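Local coordinates for phosphoribosylformylglycinamidine synthase 2 (Thermus thermophilus, PDB 3VIU), which binds adenosine-5'-diphosphate and magnesium and belongs to the PurM-like family of AIR synthase related proteins, at residues R24-R28 and V29-L33; T101-G104 and G105-D109; K139-V142 and S143-F147; V280-L284 and D285-T289. All coordinates share one frame; numbering follows the deposited sequence.

The four contacts are all local, and they follow one another along the chain from 24 to 289. Contact 1 lies in the N-terminal linker domain. Contacts 2 and 3 share one AIR synthase related N-terminal domain, on helices 95-112 and 132-152; their centres are about 14 Å apart and they touch through Val103 CG2 and Ile145 CG1, 4.2 Å apart. Contact 4 closes strand 279-283 in the C-terminal domain that follows. Its centre lies about 19 Å from that of contact 1, and helix 296-301 packs against both. Contact 2 carries Asp109 of the ADP pocket, and contact 3 lies on the helix packed against it.

Contact 1: R24-R28 and V29-L33; sequences REPNR and VELLL
Glu30 OE1 is gripped by two donors: Arg24 NH2 makes a salt bridge to it at 2.8 Å, and Glu354 N adds a hydrogen bond, while Glu354 O accepts from the same Arg24 NH2, so the pair is pinned by backbone as well as by charge. The oxygen lies in the plane of the Arg24 guanidinium, at its edge, while the guanidinium and carboxylate planes are turned 69° apart. The second carboxylate oxygen, Glu30 OE2, accepts from Asn27 N at 3.1 Å; this donor comes from the anti side and lies out of the carboxylate plane.

In return, Glu30 N donates to Asn27 OD1 at 2.7 Å, and the N-H...O angle of 172° shows a nearly straight bond. These reciprocal bonds define a capping box, with Asn27 as N-cap of helix 28-37. The Asn27 torsion chi1 of 49° places CG between the backbone N and the carbonyl carbon, which swings OD1 over the first turn. Its other amide atom, ND2, is satisfied by Val352 O. Main-chain bonds begin at once, with Leu31 N to Asn27 O at 3.0 Å.

Pro26 CG meets Leu31 CG at 4.1 Å. Separately, Leu32 CD2 lies over one face of the Arg28 guanidinium, toward its rim, 4.0 Å from Arg28 NH2. Around this start of the helix, Leu31 and Leu32 pack on helix 2-8, Val29, Leu32 and Leu33 lean on helix 296-301, and Glu30 rests against strand 350-356.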
loop_
_atom_site.group_PDB
_atom_site.type_symbol
_atom_site.label_atom_id
_atom_site.label_comp_id
_atom_site.label_asym_id
_atom_site.label_seq_id
_atom_site.Cartn_x
_atom_site.Cartn_y
_atom_site.Cartn_z
ATOM N N ARG A 24 -31.959 20.403 -15.972
ATOM C CA ARG A 24 -33.221 19.976 -15.374
ATOM C C ARG A 24 -32.920 19.304 -14.036
ATOM O O ARG A 24 -31.757 19.086 -13.692
ATOM C CB ARG A 24 -33.936 18.972 -16.283
ATOM C CG ARG A 24 -33.288 17.593 -16.300
ATOM C CD ARG A 24 -34.112 16.579 -17.079
ATOM N NE ARG A 24 -33.679 15.212 -16.805
ATOM C CZ ARG A 24 -32.483 14.726 -17.119
ATOM N NH1 ARG A 24 -31.591 15.501 -17.727
ATOM N NH2 ARG A 24 -32.176 13.469 -16.820
ATOM N N GLU A 25 -33.968 18.977 -13.283
ATOM C CA GLU A 25 -33.798 18.308 -11.999
ATOM C C GLU A 25 -33.804 16.797 -12.186
ATOM O O GLU A 25 -34.631 16.252 -12.913
ATOM C CB GLU A 25 -34.911 18.702 -11.030
ATOM C CG GLU A 25 -34.808 20.126 -10.522
ATOM C CD GLU A 25 -35.865 20.441 -9.488
ATOM O OE1 GLU A 25 -37.066 20.346 -9.827
ATOM O OE2 GLU A 25 -35.495 20.778 -8.342
ATOM N N PRO A 26 -32.878 16.098 -11.518
ATOM C CA PRO A 26 -32.777 14.643 -11.615
ATOM C C PRO A 26 -33.932 13.964 -10.895
ATOM O O PRO A 26 -34.435 14.491 -9.906
ATOM C CB PRO A 26 -31.448 14.360 -10.932
ATOM C CG PRO A 26 -31.472 15.354 -9.809
ATOM C CD PRO A 26 -31.931 16.620 -10.516
ATOM N N ASN A 27 -34.356 12.801 -11.384
ATOM C CA ASN A 27 -35.432 12.078 -10.719
ATOM C C ASN A 27 -34.816 11.436 -9.483
ATOM O O ASN A 27 -33.641 11.673 -9.186
ATOM C CB ASN A 27 -36.038 11.008 -11.634
ATOM C CG ASN A 27 -34.992 10.133 -12.296
ATOM O OD1 ASN A 27 -33.987 9.769 -11.685
ATOM N ND2 ASN A 27 -35.234 9.773 -13.549
ATOM N N ARG A 28 -35.588 10.632 -8.761
ATOM C CA ARG A 28 -35.066 9.989 -7.559
ATOM C C ARG A 28 -33.814 9.148 -7.852
ATOM O O ARG A 28 -32.783 9.307 -7.198
ATOM C CB ARG A 28 -36.140 9.108 -6.920
ATOM C CG ARG A 28 -35.689 8.447 -5.629
ATOM C CD ARG A 28 -36.647 7.361 -5.172
ATOM N NE ARG A 28 -36.035 6.502 -4.159
ATOM C CZ ARG A 28 -35.665 6.914 -2.948
ATOM N NH1 ARG A 28 -35.844 8.181 -2.583
ATOM N NH2 ARG A 28 -35.106 6.060 -2.099
ATOM N N VAL A 29 -33.905 8.260 -8.837
ATOM C CA VAL A 29 -32.778 7.403 -9.196
ATOM C C VAL A 29 -31.519 8.210 -9.512
ATOM O O VAL A 29 -30.458 7.974 -8.931
ATOM C CB VAL A 29 -33.122 6.513 -10.413
ATOM C CG1 VAL A 29 -31.887 5.763 -10.879
ATOM C CG2 VAL A 29 -34.222 5.533 -10.042
ATOM N N GLU A 30 -31.643 9.159 -10.436
ATOM C CA GLU A 30 -30.518 9.999 -10.821
ATOM C C GLU A 30 -29.906 10.703 -9.608
ATOM O O GLU A 30 -28.682 10.853 -9.514
ATOM C CB GLU A 30 -30.975 11.023 -11.868
ATOM C CG GLU A 30 -31.325 10.386 -13.208
ATOM C CD GLU A 30 -31.939 11.355 -14.200
ATOM O OE1 GLU A 30 -31.919 11.047 -15.412
ATOM O OE2 GLU A 30 -32.449 12.415 -13.770
ATOM N N LEU A 31 -30.756 11.123 -8.674
ATOM C CA LEU A 31 -30.271 11.796 -7.481
ATOM C C LEU A 31 -29.383 10.828 -6.703
ATOM O O LEU A 31 -28.277 11.180 -6.285
ATOM C CB LEU A 31 -31.439 12.243 -6.600
ATOM C CG LEU A 31 -31.387 13.676 -6.051
ATOM C CD1 LEU A 31 -32.462 13.832 -4.995
ATOM C CD2 LEU A 31 -30.028 13.983 -5.448
ATOM N N LEU A 32 -29.874 9.606 -6.514
ATOM C CA LEU A 32 -29.128 8.587 -5.791
ATOM C C LEU A 32 -27.786 8.297 -6.467
ATOM O O LEU A 32 -26.799 8.008 -5.791
ATOM C CB LEU A 32 -29.975 7.312 -5.666
ATOM C CG LEU A 32 -30.750 7.109 -4.349
ATOM C CD1 LEU A 32 -31.184 8.436 -3.770
ATOM C CD2 LEU A 32 -31.960 6.219 -4.594
ATOM N N LEU A 33 -27.744 8.386 -7.794
ATOM C CA LEU A 33 -26.505 8.145 -8.521
ATOM C C LEU A 33 -25.461 9.214 -8.166
ATOM O O LEU A 33 -24.290 8.901 -7.909
ATOM C CB LEU A 33 -26.760 8.149 -10.036
ATOM C CG LEU A 33 -27.685 7.070 -10.629
ATOM C CD1 LEU A 33 -27.753 7.233 -12.142
ATOM C CD2 LEU A 33 -27.179 5.677 -10.278
#

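Contact 2: T101-G104 and G105-D109; sequences TGVG and GILRD. With ADP (adenosine-5'-diphosphate), chain B.
Four carbonyls of residues 101-104 are each taken by the amide four residues on. Gly105 N donates to Thr101 O at 3.1 Å with an N-H...O angle of 171°, and Ile106 N donates to Gly102 O at 3.2 Å. Leu107 N and Arg108 N do the same for Val103 O and Gly104 O. The regular i to i+4 pattern accounts for these amides and carbonyls in the buried turn.

Arg108 adds a different relation to Gly104. Its chain bends at chi3 (-73°), which folds the guanidinium back so that Gly104 O sits over one face, toward its rim, 3.4 Å from Arg108 NH2, too poorly angled for a hydrogen bond. Arg108 NH1 is satisfied by Gln305 OE1, and NH2 has a long, weak ion pair with Glu306.

This is the middle of helix 95-112, which packs on the mixed sheet of the PurM-like N-terminal domain. Val103 CG1 and Leu107 CD2 lie side by side at 3.8 Å; both residues, with Ile106, reach Leu120 of strand 116-126.

One turn beyond Gly105, Asp109 belongs to the ADP pocket. Its OD1 comes within 3.1 Å of ADP O3B, and its OD2 lies 3.4 Å from ADP O2B; these are close approaches of acidic oxygens, not assigned hydrogen bonds. Asp109 OD2 makes a weak, long ion pair with Lys83 NZ, which itself hydrogen-bonds ADP, while Glu85 and Asp259 bring like charges close to the carboxylate.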
loop_
_atom_site.group_PDB
_atom_site.type_symbol
_atom_site.label_atom_id
_atom_site.label_comp_id
_atom_site.label_asym_id
_atom_site.label_seq_id
_atom_site.Cartn_x
_atom_site.Cartn_y
_atom_site.Cartn_z
ATOM N N THR A 101 -12.759 -8.309 1.953
ATOM C CA THR A 101 -13.323 -7.568 0.847
ATOM C C THR A 101 -12.315 -6.568 0.314
ATOM O O THR A 101 -12.314 -6.240 -0.874
ATOM C CB THR A 101 -14.599 -6.867 1.289
ATOM O OG1 THR A 101 -15.642 -7.844 1.368
ATOM C CG2 THR A 101 -14.997 -5.784 0.310
ATOM N N GLY A 102 -11.445 -6.087 1.191
ATOM C CA GLY A 102 -10.425 -5.161 0.751
ATOM C C GLY A 102 -9.498 -5.924 -0.177
ATOM O O GLY A 102 -9.057 -5.400 -1.197
ATOM N N VAL A 103 -9.214 -7.178 0.167
ATOM C CA VAL A 103 -8.337 -8.005 -0.651
ATOM C C VAL A 103 -8.972 -8.359 -2.001
ATOM O O VAL A 103 -8.311 -8.295 -3.042
ATOM C CB VAL A 103 -7.935 -9.290 0.104
ATOM C CG1 VAL A 103 -7.224 -10.255 -0.825
ATOM C CG2 VAL A 103 -7.020 -8.928 1.250
ATOM N N GLY A 104 -10.252 -8.720 -1.989
ATOM C CA GLY A 104 -10.925 -9.050 -3.232
ATOM C C GLY A 104 -10.900 -7.885 -4.212
ATOM O O GLY A 104 -10.553 -8.051 -5.380
ATOM N N GLY A 105 -11.264 -6.700 -3.724
ATOM C CA GLY A 105 -11.277 -5.511 -4.555
ATOM C C GLY A 105 -9.930 -5.144 -5.165
ATOM O O GLY A 105 -9.840 -4.898 -6.373
ATOM N N ILE A 106 -8.880 -5.103 -4.348
ATOM C CA ILE A 106 -7.556 -4.751 -4.853
ATOM C C ILE A 106 -7.125 -5.756 -5.929
ATOM O O ILE A 106 -6.496 -5.392 -6.925
ATOM C CB ILE A 106 -6.500 -4.708 -3.692
ATOM C CG1 ILE A 106 -5.229 -4.012 -4.163
ATOM C CG2 ILE A 106 -6.148 -6.111 -3.220
ATOM C CD1 ILE A 106 -5.411 -2.544 -4.425
ATOM N N LEU A 107 -7.491 -7.017 -5.729
ATOM C CA LEU A 107 -7.156 -8.087 -6.665
ATOM C C LEU A 107 -7.794 -7.848 -8.029
ATOM O O LEU A 107 -7.170 -8.079 -9.069
ATOM C CB LEU A 107 -7.638 -9.428 -6.112
ATOM C CG LEU A 107 -6.641 -10.470 -5.601
ATOM C CD1 LEU A 107 -5.373 -9.822 -5.087
ATOM C CD2 LEU A 107 -7.334 -11.295 -4.508
ATOM N N ARG A 108 -9.043 -7.389 -8.017
ATOM C CA ARG A 108 -9.761 -7.125 -9.252
ATOM C C ARG A 108 -9.179 -5.937 -10.017
ATOM O O ARG A 108 -9.145 -5.952 -11.247
ATOM C CB ARG A 108 -11.252 -6.909 -8.960
ATOM C CG ARG A 108 -11.973 -8.194 -8.554
ATOM C CD ARG A 108 -13.481 -8.019 -8.580
ATOM N NE ARG A 108 -13.969 -7.211 -7.472
ATOM C CZ ARG A 108 -14.082 -7.649 -6.220
ATOM N NH1 ARG A 108 -14.537 -6.835 -5.275
ATOM N NH2 ARG A 108 -13.752 -8.901 -5.915
ATOM N N ASP A 109 -8.708 -4.919 -9.297
ATOM C CA ASP A 109 -8.109 -3.758 -9.951
ATOM C C ASP A 109 -6.861 -4.174 -10.720
ATOM O O ASP A 109 -6.602 -3.685 -11.814
ATOM C CB ASP A 109 -7.706 -2.687 -8.934
ATOM C CG ASP A 109 -8.890 -1.945 -8.362
ATOM O OD1 ASP A 109 -9.828 -1.636 -9.127
ATOM O OD2 ASP A 109 -8.874 -1.653 -7.149
HETATM P PB ADP B . -11.088 1.997 -7.487
HETATM O O1B ADP B . -12.337 2.596 -6.940
HETATM O O2B ADP B . -10.273 1.286 -6.295
HETATM O O3B ADP B . -11.506 0.870 -8.670
HETATM P PA ADP B . -10.411 4.640 -7.536
HETATM O O1A ADP B . -11.512 5.307 -8.283
HETATM O O2A ADP B . -10.830 4.534 -5.974
HETATM O O3A ADP B . -10.143 3.149 -8.171
HETATM O "O5'" ADP B . -9.017 5.490 -7.612
HETATM C "C5'" ADP B . -9.180 6.604 -8.511
HETATM C "C4'" ADP B . -7.976 6.785 -9.482
HETATM O "O4'" ADP B . -7.085 7.849 -9.018
HETATM C "C3'" ADP B . -7.080 5.529 -9.633
HETATM O "O3'" ADP B . -6.548 5.476 -10.964
HETATM C "C2'" ADP B . -6.000 5.739 -8.572
HETATM O "O2'" ADP B . -4.799 5.022 -8.870
HETATM C "C1'" ADP B . -5.816 7.258 -8.564
HETATM N N9 ADP B . -5.458 7.754 -7.227
HETATM C C8 ADP B . -6.303 7.908 -6.165
HETATM N N7 ADP B . -5.659 8.371 -5.133
HETATM C C5 ADP B . -4.361 8.546 -5.459
HETATM C C6 ADP B . -3.208 9.009 -4.773
HETATM N N6 ADP B . -3.289 9.410 -3.452
HETATM N N1 ADP B . -2.032 9.050 -5.437
HETATM C C2 ADP B . -1.932 8.666 -6.719
HETATM N N3 ADP B . -2.993 8.225 -7.398
HETATM C C4 ADP B . -4.209 8.150 -6.815
#

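Contact 3: K139-V142 and S143-F147; sequences KGVV and SGIAF
Both faces of the Lys139 carbonyl plane carry a donor from Ser143. On one side the hydroxyl, Ser143 OG, donates to Lys139 O at 2.7 Å from 39° out of the plane; on the other, Ser143 N donates to the same oxygen at 3.0 Å, tilted by 23°. One acceptor is therefore held twice by a single residue four positions on. Ser143 OG can reach back because chi1 of -68° sets it beside its own backbone N and anti to the carbonyl carbon.

The helix pattern continues with Gly144 N to Gly140 O at 2.9 Å and Ile145 N to Val141 O at 2.7 Å, followed by Ala146 N to Val142 O. The side chains of Val141 and Ile145 run side by side, with CG2 of the valine 4.1 Å from CD1 of the isoleucine, while Ile145 CG1 lies against Val141 O at 3.0 Å.

Helix 132-152 is the connecting helix of a beta-alpha-beta unit between the parallel strands 116-126 and 156-163. Its Val141 and Ile145 face helix 95-112 at Ala99 and strand 116-126, whereas Val142, Ile145 and Ala146 touch Tyr414 in a loop.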
loop_
_atom_site.group_PDB
_atom_site.type_symbol
_atom_site.label_atom_id
_atom_site.label_comp_id
_atom_site.label_asym_id
_atom_site.label_seq_id
_atom_site.Cartn_x
_atom_site.Cartn_y
_atom_site.Cartn_z
ATOM N N LYS A 139 -7.216 -9.669 15.077
ATOM C CA LYS A 139 -7.587 -11.046 14.811
ATOM C C LYS A 139 -8.522 -11.084 13.612
ATOM O O LYS A 139 -8.334 -11.883 12.700
ATOM C CB LYS A 139 -8.258 -11.671 16.036
ATOM C CG LYS A 139 -7.289 -12.106 17.129
ATOM C CD LYS A 139 -8.014 -12.323 18.452
ATOM C CE LYS A 139 -7.242 -13.250 19.368
ATOM N NZ LYS A 139 -5.874 -12.760 19.633
ATOM N N GLY A 140 -9.513 -10.195 13.610
ATOM C CA GLY A 140 -10.465 -10.136 12.518
ATOM C C GLY A 140 -9.887 -9.896 11.127
ATOM O O GLY A 140 -10.111 -10.710 10.223
ATOM N N VAL A 141 -9.138 -8.810 10.932
ATOM C CA VAL A 141 -8.611 -8.539 9.599
ATOM C C VAL A 141 -7.603 -9.567 9.103
ATOM O O VAL A 141 -7.621 -9.901 7.927
ATOM C CB VAL A 141 -8.005 -7.080 9.439
ATOM C CG1 VAL A 141 -8.599 -6.133 10.453
ATOM C CG2 VAL A 141 -6.507 -7.108 9.512
ATOM N N VAL A 142 -6.727 -10.086 9.960
ATOM C CA VAL A 142 -5.785 -11.079 9.451
ATOM C C VAL A 142 -6.514 -12.398 9.147
ATOM O O VAL A 142 -6.145 -13.112 8.218
ATOM C CB VAL A 142 -4.591 -11.335 10.415
ATOM C CG1 VAL A 142 -4.094 -10.020 10.981
ATOM C CG2 VAL A 142 -4.982 -12.307 11.510
ATOM N N SER A 143 -7.545 -12.723 9.921
ATOM C CA SER A 143 -8.318 -13.938 9.655
ATOM C C SER A 143 -8.942 -13.766 8.277
ATOM O O SER A 143 -8.856 -14.654 7.431
ATOM C CB SER A 143 -9.455 -14.117 10.666
ATOM O OG SER A 143 -8.976 -14.399 11.964
ATOM N N GLY A 144 -9.576 -12.610 8.073
ATOM C CA GLY A 144 -10.225 -12.309 6.810
ATOM C C GLY A 144 -9.268 -12.228 5.635
ATOM O O GLY A 144 -9.578 -12.699 4.539
ATOM N N ILE A 145 -8.104 -11.628 5.858
ATOM C CA ILE A 145 -7.099 -11.502 4.809
ATOM C C ILE A 145 -6.606 -12.889 4.403
ATOM O O ILE A 145 -6.471 -13.191 3.219
ATOM C CB ILE A 145 -5.888 -10.641 5.284
ATOM C CG1 ILE A 145 -6.303 -9.171 5.389
ATOM C CG2 ILE A 145 -4.717 -10.788 4.311
ATOM C CD1 ILE A 145 -5.169 -8.228 5.759
ATOM N N ALA A 146 -6.341 -13.730 5.394
ATOM C CA ALA A 146 -5.863 -15.087 5.137
ATOM C C ALA A 146 -6.920 -15.885 4.379
ATOM O O ALA A 146 -6.598 -16.653 3.467
ATOM C CB ALA A 146 -5.526 -15.792 6.461
ATOM N N PHE A 147 -8.177 -15.701 4.762
ATOM C CA PHE A 147 -9.278 -16.408 4.123
ATOM C C PHE A 147 -9.360 -16.170 2.623
ATOM O O PHE A 147 -9.407 -17.114 1.842
ATOM C CB PHE A 147 -10.610 -16.012 4.763
ATOM C CG PHE A 147 -11.809 -16.325 3.907
ATOM C CD1 PHE A 147 -12.576 -15.297 3.359
ATOM C CD2 PHE A 147 -12.165 -17.646 3.634
ATOM C CE1 PHE A 147 -13.684 -15.576 2.552
ATOM C CE2 PHE A 147 -13.271 -17.939 2.827
ATOM C CZ PHE A 147 -14.032 -16.899 2.287
#

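Contact 4: V280-L284 and D285-T289; sequences VELHL and DLVPT
Leu284 CD2 and Val287 CG2 meet through the first torsions of their side chains. In Leu284, chi1 of -75° sets CG beside the backbone N and anti to the carbonyl carbon; in Val287, chi1 of 177° turns CG1 anti to the backbone N and so sends CG2 to the N side. Two consecutive 3-10 turns bring these groups together, where strand 279-283 of the C-terminal domain sheet ends and the chain turns into the loop before helix 296-301. The evidence is a pair of i to i+3 hydrogen bonds: Leu286 N donates to His283 O at 3.0 Å, and Val287 N to Leu284 O at 3.1 Å. Both donors stand above the carbonyl planes they address, the second by 67°, consistent with the 3-10 geometry.

Val287 CG2 then fits beside Leu284 CD2 at 4.0 Å, the two side chains lying alongside one another, and meets Leu282 CD1 at 4.2 Å, there crossing at about a right angle. Leu286 CD2 also touches His283 CB at 4.1 Å.

The apolar cluster continues into the domain's other elements: Leu284 packs on Leu299 and Leu300 of helix 296-301, and Leu282 and Val287 both reach Val334 of strand 331-338. A water donates to Val287 O at 3.2 Å; it also approaches the carbonyl of Leu284, at a separation short enough to be doubtful. OD1 of Asp285, an exposed residue, accepts from Arg348 N just after strand 342-347.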
loop_
_atom_site.group_PDB
_atom_site.type_symbol
_atom_site.label_atom_id
_atom_site.label_comp_id
_atom_site.label_asym_id
_atom_site.label_seq_id
_atom_site.Cartn_x
_atom_site.Cartn_y
_atom_site.Cartn_z
ATOM N N VAL A 280 -22.790 5.018 -22.580
ATOM C CA VAL A 280 -23.183 3.626 -22.458
ATOM C C VAL A 280 -24.661 3.469 -22.101
ATOM O O VAL A 280 -25.187 4.177 -21.244
ATOM C CB VAL A 280 -22.316 2.909 -21.398
ATOM C CG1 VAL A 280 -22.244 3.756 -20.155
ATOM C CG2 VAL A 280 -22.906 1.534 -21.065
ATOM N N GLU A 281 -25.326 2.547 -22.785
ATOM C CA GLU A 281 -26.731 2.265 -22.538
ATOM C C GLU A 281 -26.763 0.966 -21.736
ATOM O O GLU A 281 -26.284 -0.071 -22.205
ATOM C CB GLU A 281 -27.477 2.076 -23.865
ATOM C CG GLU A 281 -28.987 1.841 -23.733
ATOM C CD GLU A 281 -29.685 1.668 -25.089
ATOM O OE1 GLU A 281 -29.787 0.520 -25.591
ATOM O OE2 GLU A 281 -30.118 2.690 -25.655
ATOM N N LEU A 282 -27.309 1.022 -20.526
ATOM C CA LEU A 282 -27.388 -0.162 -19.676
ATOM C C LEU A 282 -28.806 -0.728 -19.642
ATOM O O LEU A 282 -29.771 -0.010 -19.390
ATOM C CB LEU A 282 -26.922 0.179 -18.249
ATOM C CG LEU A 282 -27.067 -0.878 -17.141
ATOM C CD1 LEU A 282 -26.374 -2.179 -17.529
ATOM C CD2 LEU A 282 -26.470 -0.328 -15.851
ATOM N N HIS A 283 -28.922 -2.018 -19.916
ATOM C CA HIS A 283 -30.210 -2.696 -19.900
ATOM C C HIS A 283 -30.254 -3.482 -18.596
ATOM O O HIS A 283 -29.788 -4.615 -18.538
ATOM C CB HIS A 283 -30.312 -3.647 -21.090
ATOM C CG HIS A 283 -30.294 -2.960 -22.423
ATOM N ND1 HIS A 283 -31.438 -2.495 -23.037
ATOM C CD2 HIS A 283 -29.271 -2.657 -23.258
ATOM C CE1 HIS A 283 -31.119 -1.937 -24.193
ATOM N NE2 HIS A 283 -29.811 -2.022 -24.351
ATOM N N LEU A 284 -30.800 -2.880 -17.548
ATOM C CA LEU A 284 -30.851 -3.550 -16.257
ATOM C C LEU A 284 -31.559 -4.888 -16.273
ATOM O O LEU A 284 -31.261 -5.750 -15.448
ATOM C CB LEU A 284 -31.492 -2.647 -15.195
ATOM C CG LEU A 284 -30.585 -1.518 -14.691
ATOM C CD1 LEU A 284 -31.342 -0.647 -13.689
ATOM C CD2 LEU A 284 -29.322 -2.117 -14.063
ATOM N N ASP A 285 -32.483 -5.077 -17.209
ATOM C CA ASP A 285 -33.214 -6.334 -17.275
ATOM C C ASP A 285 -32.321 -7.508 -17.636
ATOM O O ASP A 285 -32.660 -8.654 -17.358
ATOM C CB ASP A 285 -34.365 -6.250 -18.284
ATOM C CG ASP A 285 -35.389 -5.198 -17.914
ATOM O OD1 ASP A 285 -35.750 -5.113 -16.720
ATOM O OD2 ASP A 285 -35.838 -4.467 -18.820
ATOM N N LEU A 286 -31.183 -7.231 -18.260
ATOM C CA LEU A 286 -30.268 -8.301 -18.642
ATOM C C LEU A 286 -29.267 -8.632 -17.541
ATOM O O LEU A 286 -28.574 -9.653 -17.609
ATOM C CB LEU A 286 -29.532 -7.926 -19.931
ATOM C CG LEU A 286 -30.120 -8.474 -21.235
ATOM C CD1 LEU A 286 -31.607 -8.673 -21.114
ATOM C CD2 LEU A 286 -29.788 -7.526 -22.368
ATOM N N VAL A 287 -29.206 -7.771 -16.525
ATOM C CA VAL A 287 -28.297 -7.951 -15.392
ATOM C C VAL A 287 -28.729 -9.118 -14.481
ATOM O O VAL A 287 -29.849 -9.139 -13.975
ATOM C CB VAL A 287 -28.214 -6.634 -14.543
ATOM C CG1 VAL A 287 -27.330 -6.828 -13.326
ATOM C CG2 VAL A 287 -27.668 -5.506 -15.393
ATOM N N PRO A 288 -27.836 -10.104 -14.271
ATOM C CA PRO A 288 -28.094 -11.278 -13.427
ATOM C C PRO A 288 -28.416 -10.839 -12.002
ATOM O O PRO A 288 -27.644 -10.115 -11.387
ATOM C CB PRO A 288 -26.775 -12.047 -13.486
ATOM C CG PRO A 288 -26.223 -11.666 -14.810
ATOM C CD PRO A 288 -26.490 -10.185 -14.859
ATOM N N THR A 289 -29.547 -11.292 -11.482
ATOM C CA THR A 289 -29.973 -10.921 -10.142
ATOM C C THR A 289 -29.956 -12.106 -9.176
ATOM O O THR A 289 -30.201 -13.245 -9.571
ATOM C CB THR A 289 -31.397 -10.327 -10.172
ATOM O OG1 THR A 289 -32.282 -11.256 -10.811
ATOM C CG2 THR A 289 -31.413 -9.004 -10.925
HETATM O O HOH W 1 -32.328 -7.162 -13.691
#